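Local coordinates for similar to sp|P32453 Saccharomyces cerevisiae YNL315c ATP11 (Candida glabrata CBS 138, PDB 2P4F), which probably acts as a mitochondrial chaperone that binds unassembled beta subunits during assembly of the F1 part of ATP synthase, at residues D104-L108 against D109-D113; A247-L250 against L251-V254; F285-N288 against K289-L293. One frame throughout, in Å; residues are numbered along the deposited sequence.

Contact 1: D104-L108 against D109-D113; sequences DYLKL and DKIKD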
loop_
_atom_site.group_PDB
_atom_site.type_symbol
_atom_site.label_atom_id
_atom_site.label_comp_id
_atom_site.label_asym_id
_atom_site.label_seq_id
_atom_site.Cartn_x
_atom_site.Cartn_y
_atom_site.Cartn_z
ATOM N N ASP A 104 2.852 12.612 -14.740
ATOM C CA ASP A 104 2.014 13.733 -14.323
ATOM C C ASP A 104 2.563 14.476 -13.114
ATOM O O ASP A 104 2.155 15.601 -12.820
ATOM C CB ASP A 104 0.613 13.203 -13.985
ATOM C CG ASP A 104 -0.094 12.634 -15.209
ATOM O OD1 ASP A 104 -0.072 13.326 -16.272
ATOM O OD2 ASP A 104 -0.663 11.518 -15.143
ATOM N N TYR A 105 3.488 13.880 -12.371
ATOM C CA TYR A 105 4.070 14.518 -11.205
ATOM C C TYR A 105 5.502 14.975 -11.463
ATOM O O TYR A 105 5.882 16.070 -11.035
ATOM C CB TYR A 105 4.104 13.523 -10.039
ATOM C CG TYR A 105 2.761 12.960 -9.626
ATOM C CD1 TYR A 105 1.710 13.787 -9.266
ATOM C CD2 TYR A 105 2.574 11.587 -9.536
ATOM C CE1 TYR A 105 0.459 13.279 -8.864
ATOM C CE2 TYR A 105 1.352 11.063 -9.140
ATOM C CZ TYR A 105 0.310 11.884 -8.810
ATOM O OH TYR A 105 -0.906 11.359 -8.398
ATOM N N LEU A 106 6.285 14.125 -12.131
ATOM C CA LEU A 106 7.679 14.429 -12.481
ATOM C C LEU A 106 7.864 14.020 -13.948
ATOM O O LEU A 106 7.658 12.811 -14.210
ATOM C CB LEU A 106 8.744 13.678 -11.685
ATOM C CG LEU A 106 8.759 13.835 -10.178
ATOM C CD1 LEU A 106 9.787 12.885 -9.558
ATOM C CD2 LEU A 106 9.058 15.279 -9.789
ATOM N N LYS A 107 8.225 14.887 -14.847
ATOM C CA LYS A 107 8.298 14.504 -16.254
ATOM C C LYS A 107 9.432 13.516 -16.479
ATOM O O LYS A 107 10.623 13.740 -16.196
ATOM C CB LYS A 107 8.515 15.728 -17.146
ATOM C CG LYS A 107 7.312 16.683 -17.146
ATOM C CD LYS A 107 6.048 16.000 -17.633
ATOM C CE LYS A 107 4.769 16.733 -17.315
ATOM N NZ LYS A 107 4.095 16.418 -16.025
ATOM N N LEU A 108 9.045 12.377 -17.032
ATOM C CA LEU A 108 10.055 11.328 -17.176
ATOM C C LEU A 108 11.189 11.757 -18.085
ATOM O O LEU A 108 12.334 11.395 -17.818
ATOM C CB LEU A 108 9.478 10.032 -17.750
ATOM C CG LEU A 108 8.277 9.484 -16.981
ATOM C CD1 LEU A 108 7.743 8.221 -17.632
ATOM C CD2 LEU A 108 8.714 9.244 -15.545
ATOM N N ASP A 109 10.853 12.492 -19.138
ATOM C CA ASP A 109 11.875 12.823 -20.142
ATOM C C ASP A 109 12.786 13.873 -19.532
ATOM O O ASP A 109 13.899 14.097 -19.977
ATOM C CB ASP A 109 11.321 13.269 -21.484
ATOM C CG ASP A 109 10.332 14.393 -21.601
ATOM O OD1 ASP A 109 9.634 14.717 -20.606
ATOM O OD2 ASP A 109 10.164 15.030 -22.677
ATOM N N LYS A 110 12.315 14.504 -18.463
ATOM C CA LYS A 110 13.191 15.455 -17.777
ATOM C C LYS A 110 14.070 14.763 -16.736
ATOM O O LYS A 110 15.191 15.200 -16.533
ATOM C CB LYS A 110 12.365 16.573 -17.139
ATOM C CG LYS A 110 11.359 17.240 -18.060
ATOM C CD LYS A 110 11.936 18.377 -18.890
ATOM C CE LYS A 110 11.133 19.654 -18.745
ATOM N NZ LYS A 110 11.857 20.889 -19.189
ATOM N N ILE A 111 13.600 13.711 -16.080
ATOM C CA ILE A 111 14.374 13.092 -15.018
ATOM C C ILE A 111 15.237 11.923 -15.488
ATOM O O ILE A 111 15.899 11.287 -14.635
ATOM C CB ILE A 111 13.486 12.581 -13.865
ATOM C CG1 ILE A 111 12.522 11.446 -14.257
ATOM C CG2 ILE A 111 12.677 13.677 -13.187
ATOM C CD1 ILE A 111 11.607 11.148 -13.077
ATOM N N LYS A 112 15.294 11.599 -16.776
ATOM C CA LYS A 112 15.959 10.355 -17.140
ATOM C C LYS A 112 17.433 10.277 -16.788
ATOM O O LYS A 112 17.859 9.150 -16.489
ATOM C CB LYS A 112 15.828 10.082 -18.641
ATOM C CG LYS A 112 14.895 11.072 -19.312
ATOM C CD LYS A 112 15.710 11.892 -20.302
ATOM C CE LYS A 112 15.298 11.644 -21.745
ATOM N NZ LYS A 112 14.816 12.877 -22.440
ATOM N N ASP A 113 18.200 11.364 -16.821
ATOM C CA ASP A 113 19.638 11.224 -16.550
ATOM C C ASP A 113 19.936 11.568 -15.094
ATOM O O ASP A 113 21.130 11.568 -14.745
ATOM C CB ASP A 113 20.429 12.073 -17.546
ATOM C CG ASP A 113 20.462 11.306 -18.906
ATOM O OD1 ASP A 113 20.936 10.128 -18.992
ATOM O OD2 ASP A 113 19.946 11.914 -19.852
#
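The backbone from K107 to I111 closes a single, weakly bonded helical turn, in which K107 O receives two amides, K110 N at 2.9 Å and I111 N at 3.0 Å. These donors reach the oxygen very differently: K110 N stands above the carbonyl plane, 63° out of it, whereas I111 N lies almost in line with the C=O bond, at a C=O...N angle of 164°. A third, weak bond runs from I111 N to L108 O, so the I111 amide is shared between two carbonyls.

The stems of K107 and K110 leave the turn side by side and in the same direction, pressed together at K107 CB and K110 CG, 3.3 Å apart and tighter than normal carbon contact. The ammonium of K107 then folds back along the chain to D103 O. D109, two residues after K107, sends OD1 alongside that stem, 3.8 Å from K107 CB. I111 is the buried member of the group. Its CG1 branch, set between backbone N and carbonyl carbon (chi1 64°), rests 3.6 Å from K107 O and carries CD1 toward two leucines: I111 CD1 meets L106 CB at 4.1 Å and L108 CD2 at 4.3 Å. L106 also leans on W123 of helix 116-126, while D103 OD1 accepts a bond from L108 N at the start of the turn.

The mixture of i+3 and i+4 bonds round one carbonyl is characteristic of a one-turn helix, here a surface turn with an apolar inner side leading toward helix 116-126.

Contact 2: A247-L250 against L251-V254; sequences AQLL and LLNV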
loop_
_atom_site.group_PDB
_atom_site.type_symbol
_atom_site.label_atom_id
_atom_site.label_comp_id
_atom_site.label_asym_id
_atom_site.label_seq_id
_atom_site.Cartn_x
_atom_site.Cartn_y
_atom_site.Cartn_z
ATOM N N ALA A 247 -2.356 5.667 9.354
ATOM C CA ALA A 247 -2.177 5.165 7.972
ATOM C C ALA A 247 -0.813 4.522 7.764
ATOM O O ALA A 247 -0.621 3.510 7.082
ATOM C CB ALA A 247 -2.414 6.364 7.039
ATOM N N GLN A 248 0.235 5.120 8.354
ATOM C CA GLN A 248 1.573 4.543 8.323
ATOM C C GLN A 248 1.630 3.144 8.923
ATOM O O GLN A 248 2.309 2.245 8.379
ATOM C CB GLN A 248 2.569 5.454 9.077
ATOM C CG GLN A 248 2.710 6.836 8.470
ATOM C CD GLN A 248 3.432 7.837 9.354
ATOM O OE1 GLN A 248 3.420 7.810 10.594
ATOM N NE2 GLN A 248 4.119 8.801 8.744
ATOM N N LEU A 249 0.924 2.987 10.041
ATOM C CA LEU A 249 0.967 1.658 10.702
ATOM C C LEU A 249 0.170 0.645 9.886
ATOM O O LEU A 249 0.549 -0.531 9.760
ATOM C CB LEU A 249 0.527 1.800 12.146
ATOM C CG LEU A 249 1.532 2.023 13.294
ATOM C CD1 LEU A 249 2.974 2.302 12.847
ATOM C CD2 LEU A 249 1.077 3.148 14.223
ATOM N N LEU A 250 -0.931 1.058 9.261
ATOM C CA LEU A 250 -1.657 0.145 8.365
ATOM C C LEU A 250 -0.784 -0.241 7.182
ATOM O O LEU A 250 -0.747 -1.398 6.778
ATOM C CB LEU A 250 -2.948 0.785 7.835
ATOM C CG LEU A 250 -4.064 0.865 8.879
ATOM C CD1 LEU A 250 -5.168 1.851 8.464
ATOM C CD2 LEU A 250 -4.666 -0.511 9.160
ATOM N N LEU A 251 -0.068 0.725 6.596
ATOM C CA LEU A 251 0.788 0.405 5.453
ATOM C C LEU A 251 1.889 -0.556 5.867
ATOM O O LEU A 251 2.240 -1.479 5.122
ATOM C CB LEU A 251 1.362 1.721 4.913
ATOM C CG LEU A 251 2.424 1.541 3.828
ATOM C CD1 LEU A 251 1.842 0.783 2.644
ATOM C CD2 LEU A 251 2.912 2.916 3.449
ATOM N N LEU A 252 2.447 -0.361 7.058
ATOM C CA LEU A 252 3.458 -1.335 7.527
ATOM C C LEU A 252 2.872 -2.748 7.610
ATOM O O LEU A 252 3.515 -3.739 7.199
ATOM C CB LEU A 252 4.020 -0.853 8.860
ATOM C CG LEU A 252 5.495 -0.501 8.963
ATOM C CD1 LEU A 252 6.008 0.145 7.676
ATOM C CD2 LEU A 252 5.695 0.384 10.197
ATOM N N ASN A 253 1.625 -2.832 8.125
ATOM C CA ASN A 253 1.014 -4.154 8.196
ATOM C C ASN A 253 0.652 -4.679 6.822
ATOM O O ASN A 253 0.722 -5.903 6.582
ATOM C CB ASN A 253 -0.193 -4.091 9.152
ATOM C CG ASN A 253 0.102 -4.794 10.472
ATOM O OD1 ASN A 253 1.050 -5.589 10.593
ATOM N ND2 ASN A 253 -0.695 -4.550 11.491
ATOM N N VAL A 254 0.290 -3.808 5.875
ATOM C CA VAL A 254 0.099 -4.343 4.512
ATOM C C VAL A 254 1.379 -5.006 4.019
ATOM O O VAL A 254 1.313 -6.104 3.488
ATOM C CB VAL A 254 -0.292 -3.226 3.529
ATOM C CG1 VAL A 254 -0.242 -3.689 2.088
ATOM C CG2 VAL A 254 -1.698 -2.686 3.837
#
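A247-L250 and L251-V254 are joined by four successive i+4 amide bonds. V254 N to L250 O is 2.8 Å; L251 N to A247 O and L252 N to Q248 O are each 2.9 Å, and N253 N to L249 O is 3.0 Å. The side-chain amide of N253 works outside this ladder: OD1 accepts from R256 NE one turn on, and ND2 donates to A294 O of helix 287-295. Together the residues form the middle of an amphipathic alpha-helix, 244-257, packed on the antiparallel sheet of the half barrel. A247 and L251 face that sheet, touching V236 and T215, and M232 and I217, respectively. L250 and V254 continue the apolar side onto L159, V254 also reaching V184 and W186. With V254 CG1 anti to the backbone N (chi1 169°), the CG2 branch is turned back against the preceding turn, 3.3 Å from L250 O. L251 CB similarly grazes A247 O at 3.4 Å. On the exposed side, L249 and L252 meet only loosely through their branch ends, L249 CD1 to L252 CD2 at 4.3 Å.

Contact 3: F285-N288 against K289-L293; sequences FDIN and KLIQL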
loop_
_atom_site.group_PDB
_atom_site.type_symbol
_atom_site.label_atom_id
_atom_site.label_comp_id
_atom_site.label_asym_id
_atom_site.label_seq_id
_atom_site.Cartn_x
_atom_site.Cartn_y
_atom_site.Cartn_z
ATOM N N PHE A 285 -9.561 -19.195 7.235
ATOM C CA PHE A 285 -9.453 -17.790 7.614
ATOM C C PHE A 285 -10.207 -17.514 8.913
ATOM O O PHE A 285 -11.364 -17.908 9.090
ATOM C CB PHE A 285 -9.992 -16.849 6.512
ATOM C CG PHE A 285 -9.941 -15.401 6.971
ATOM C CD1 PHE A 285 -8.721 -14.740 6.916
ATOM C CD2 PHE A 285 -11.011 -14.692 7.431
ATOM C CE1 PHE A 285 -8.607 -13.429 7.319
ATOM C CE2 PHE A 285 -10.928 -13.380 7.877
ATOM C CZ PHE A 285 -9.689 -12.729 7.831
ATOM N N ASP A 286 -9.568 -16.794 9.830
ATOM C CA ASP A 286 -10.147 -16.507 11.143
ATOM C C ASP A 286 -9.880 -15.076 11.591
ATOM O O ASP A 286 -8.695 -14.661 11.594
ATOM C CB ASP A 286 -9.534 -17.493 12.161
ATOM C CG ASP A 286 -10.049 -17.253 13.561
ATOM O OD1 ASP A 286 -10.893 -18.042 14.042
ATOM O OD2 ASP A 286 -9.583 -16.301 14.198
ATOM N N ILE A 287 -10.899 -14.293 11.935
ATOM C CA ILE A 287 -10.655 -12.890 12.286
ATOM C C ILE A 287 -9.797 -12.691 13.519
ATOM O O ILE A 287 -9.002 -11.774 13.665
ATOM C CB ILE A 287 -11.992 -12.190 12.573
ATOM C CG1 ILE A 287 -12.615 -11.772 11.246
ATOM C CG2 ILE A 287 -11.817 -10.992 13.481
ATOM C CD1 ILE A 287 -11.861 -10.573 10.658
ATOM N N ASN A 288 -10.046 -13.633 14.438
ATOM C CA ASN A 288 -9.230 -13.613 15.654
ATOM C C ASN A 288 -7.768 -13.813 15.352
ATOM O O ASN A 288 -6.952 -13.084 15.945
ATOM C CB ASN A 288 -9.797 -14.669 16.617
ATOM C CG ASN A 288 -11.230 -14.154 16.864
ATOM O OD1 ASN A 288 -11.329 -13.345 17.788
ATOM N ND2 ASN A 288 -12.204 -14.594 16.049
ATOM N N LYS A 289 -7.440 -14.734 14.451
ATOM C CA LYS A 289 -6.004 -14.918 14.165
ATOM C C LYS A 289 -5.456 -13.708 13.433
ATOM O O LYS A 289 -4.332 -13.251 13.650
ATOM C CB LYS A 289 -5.820 -16.155 13.321
ATOM C CG LYS A 289 -4.405 -16.428 12.854
ATOM C CD LYS A 289 -3.567 -17.039 13.962
ATOM C CE LYS A 289 -2.138 -17.313 13.513
ATOM N NZ LYS A 289 -2.026 -18.469 12.571
ATOM N N LEU A 290 -6.266 -13.149 12.541
ATOM C CA LEU A 290 -5.884 -11.909 11.848
ATOM C C LEU A 290 -5.478 -10.820 12.821
ATOM O O LEU A 290 -4.459 -10.134 12.759
ATOM C CB LEU A 290 -7.054 -11.330 11.019
ATOM C CG LEU A 290 -6.801 -9.871 10.526
ATOM C CD1 LEU A 290 -5.692 -9.914 9.488
ATOM C CD2 LEU A 290 -8.091 -9.265 10.033
ATOM N N ILE A 291 -6.338 -10.634 13.810
ATOM C CA ILE A 291 -6.078 -9.579 14.806
ATOM C C ILE A 291 -4.846 -9.907 15.629
ATOM O O ILE A 291 -3.992 -9.049 15.900
ATOM C CB ILE A 291 -7.311 -9.378 15.707
ATOM C CG1 ILE A 291 -8.454 -8.761 14.902
ATOM C CG2 ILE A 291 -6.889 -8.559 16.908
ATOM C CD1 ILE A 291 -9.805 -8.705 15.579
ATOM N N GLN A 292 -4.678 -11.166 15.998
ATOM C CA GLN A 292 -3.450 -11.528 16.732
ATOM C C GLN A 292 -2.192 -11.292 15.912
ATOM O O GLN A 292 -1.169 -10.788 16.386
ATOM C CB GLN A 292 -3.567 -13.001 17.125
ATOM C CG GLN A 292 -2.354 -13.604 17.815
ATOM C CD GLN A 292 -1.480 -14.432 16.881
ATOM O OE1 GLN A 292 -0.629 -15.230 17.274
ATOM N NE2 GLN A 292 -1.697 -14.231 15.586
ATOM N N LEU A 293 -2.235 -11.685 14.629
ATOM C CA LEU A 293 -1.051 -11.591 13.809
ATOM C C LEU A 293 -0.791 -10.137 13.420
ATOM O O LEU A 293 0.352 -9.750 13.221
ATOM C CB LEU A 293 -1.160 -12.420 12.524
ATOM C CG LEU A 293 -1.123 -13.938 12.665
ATOM C CD1 LEU A 293 -1.535 -14.603 11.352
ATOM C CD2 LEU A 293 0.255 -14.462 13.021
#
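I287 forks over the first turn of its helix and meets L290 and I291 with separate branches. Its longer arm runs alongside L290, the two side chains pointing the same way, and ends with I287 CD1 4.0 Å from L290 CD2. The shorter branch, I287 CG2, meets I291 CD1 at 3.7 Å, where the two isoleucines cross obliquely. Beneath these methyl groups the carbonyl of I287 forms a bump between neighbouring stems: I287 O touches L290 CB at 3.3 Å and I291 CG1 at the same separation, while accepting the I291 amide.

Next to I287 CD1, on much the same side of L290, the F285 ring brings its far corner, CZ, to 4.4 Å from L290 CB, so that ring corner and methyl together flank the leucine. D286, between F285 and I287 in sequence, is the N-cap. An extended first torsion (chi1 179°) carries the D286 carboxylate over the helix start, and OD2 accepts K289 N at 2.7 Å on the anti side, 16° out of the carboxylate plane. D286 O meanwhile takes L290 N at 3.0 Å, so one residue grips two of the first amides. Q292 bends back so that NE2 makes a weak bond to K289 O.

F285 also stacks edge-to-face with F278 and touches L274, and a hexaethylene glycol lies nearby. L290 packs against L274 as well as F157 and V158, and K289 makes a salt bridge to E270; helix 287-295 thereby lies against both helix 266-280 and strand 156-162.

The three contacts follow one another along the chain without touching. Contacts 2 and 3 are neighbours, with centres about 16 Å apart and nearest atoms about 5 Å apart; strand 156-162 serves both, and the N253 bond to A294 O ties their helices together. Contact 1 is remote, its centre about 29 Å from that of contact 2 and about 43 Å from that of contact 3, on the opposite side of the chain's centre from the latter. Strand 215-220 is the common neighbour of contacts 1 and 2: Y105, at the edge of contact 1, hydrogen-bonds Q218 OE1, and the helix of contact 2 packs on the same strand. A bound hexaethylene glycol, probably from the crystallisation liquor, lies about 4 Å from the F285 side chain, beside contact 3.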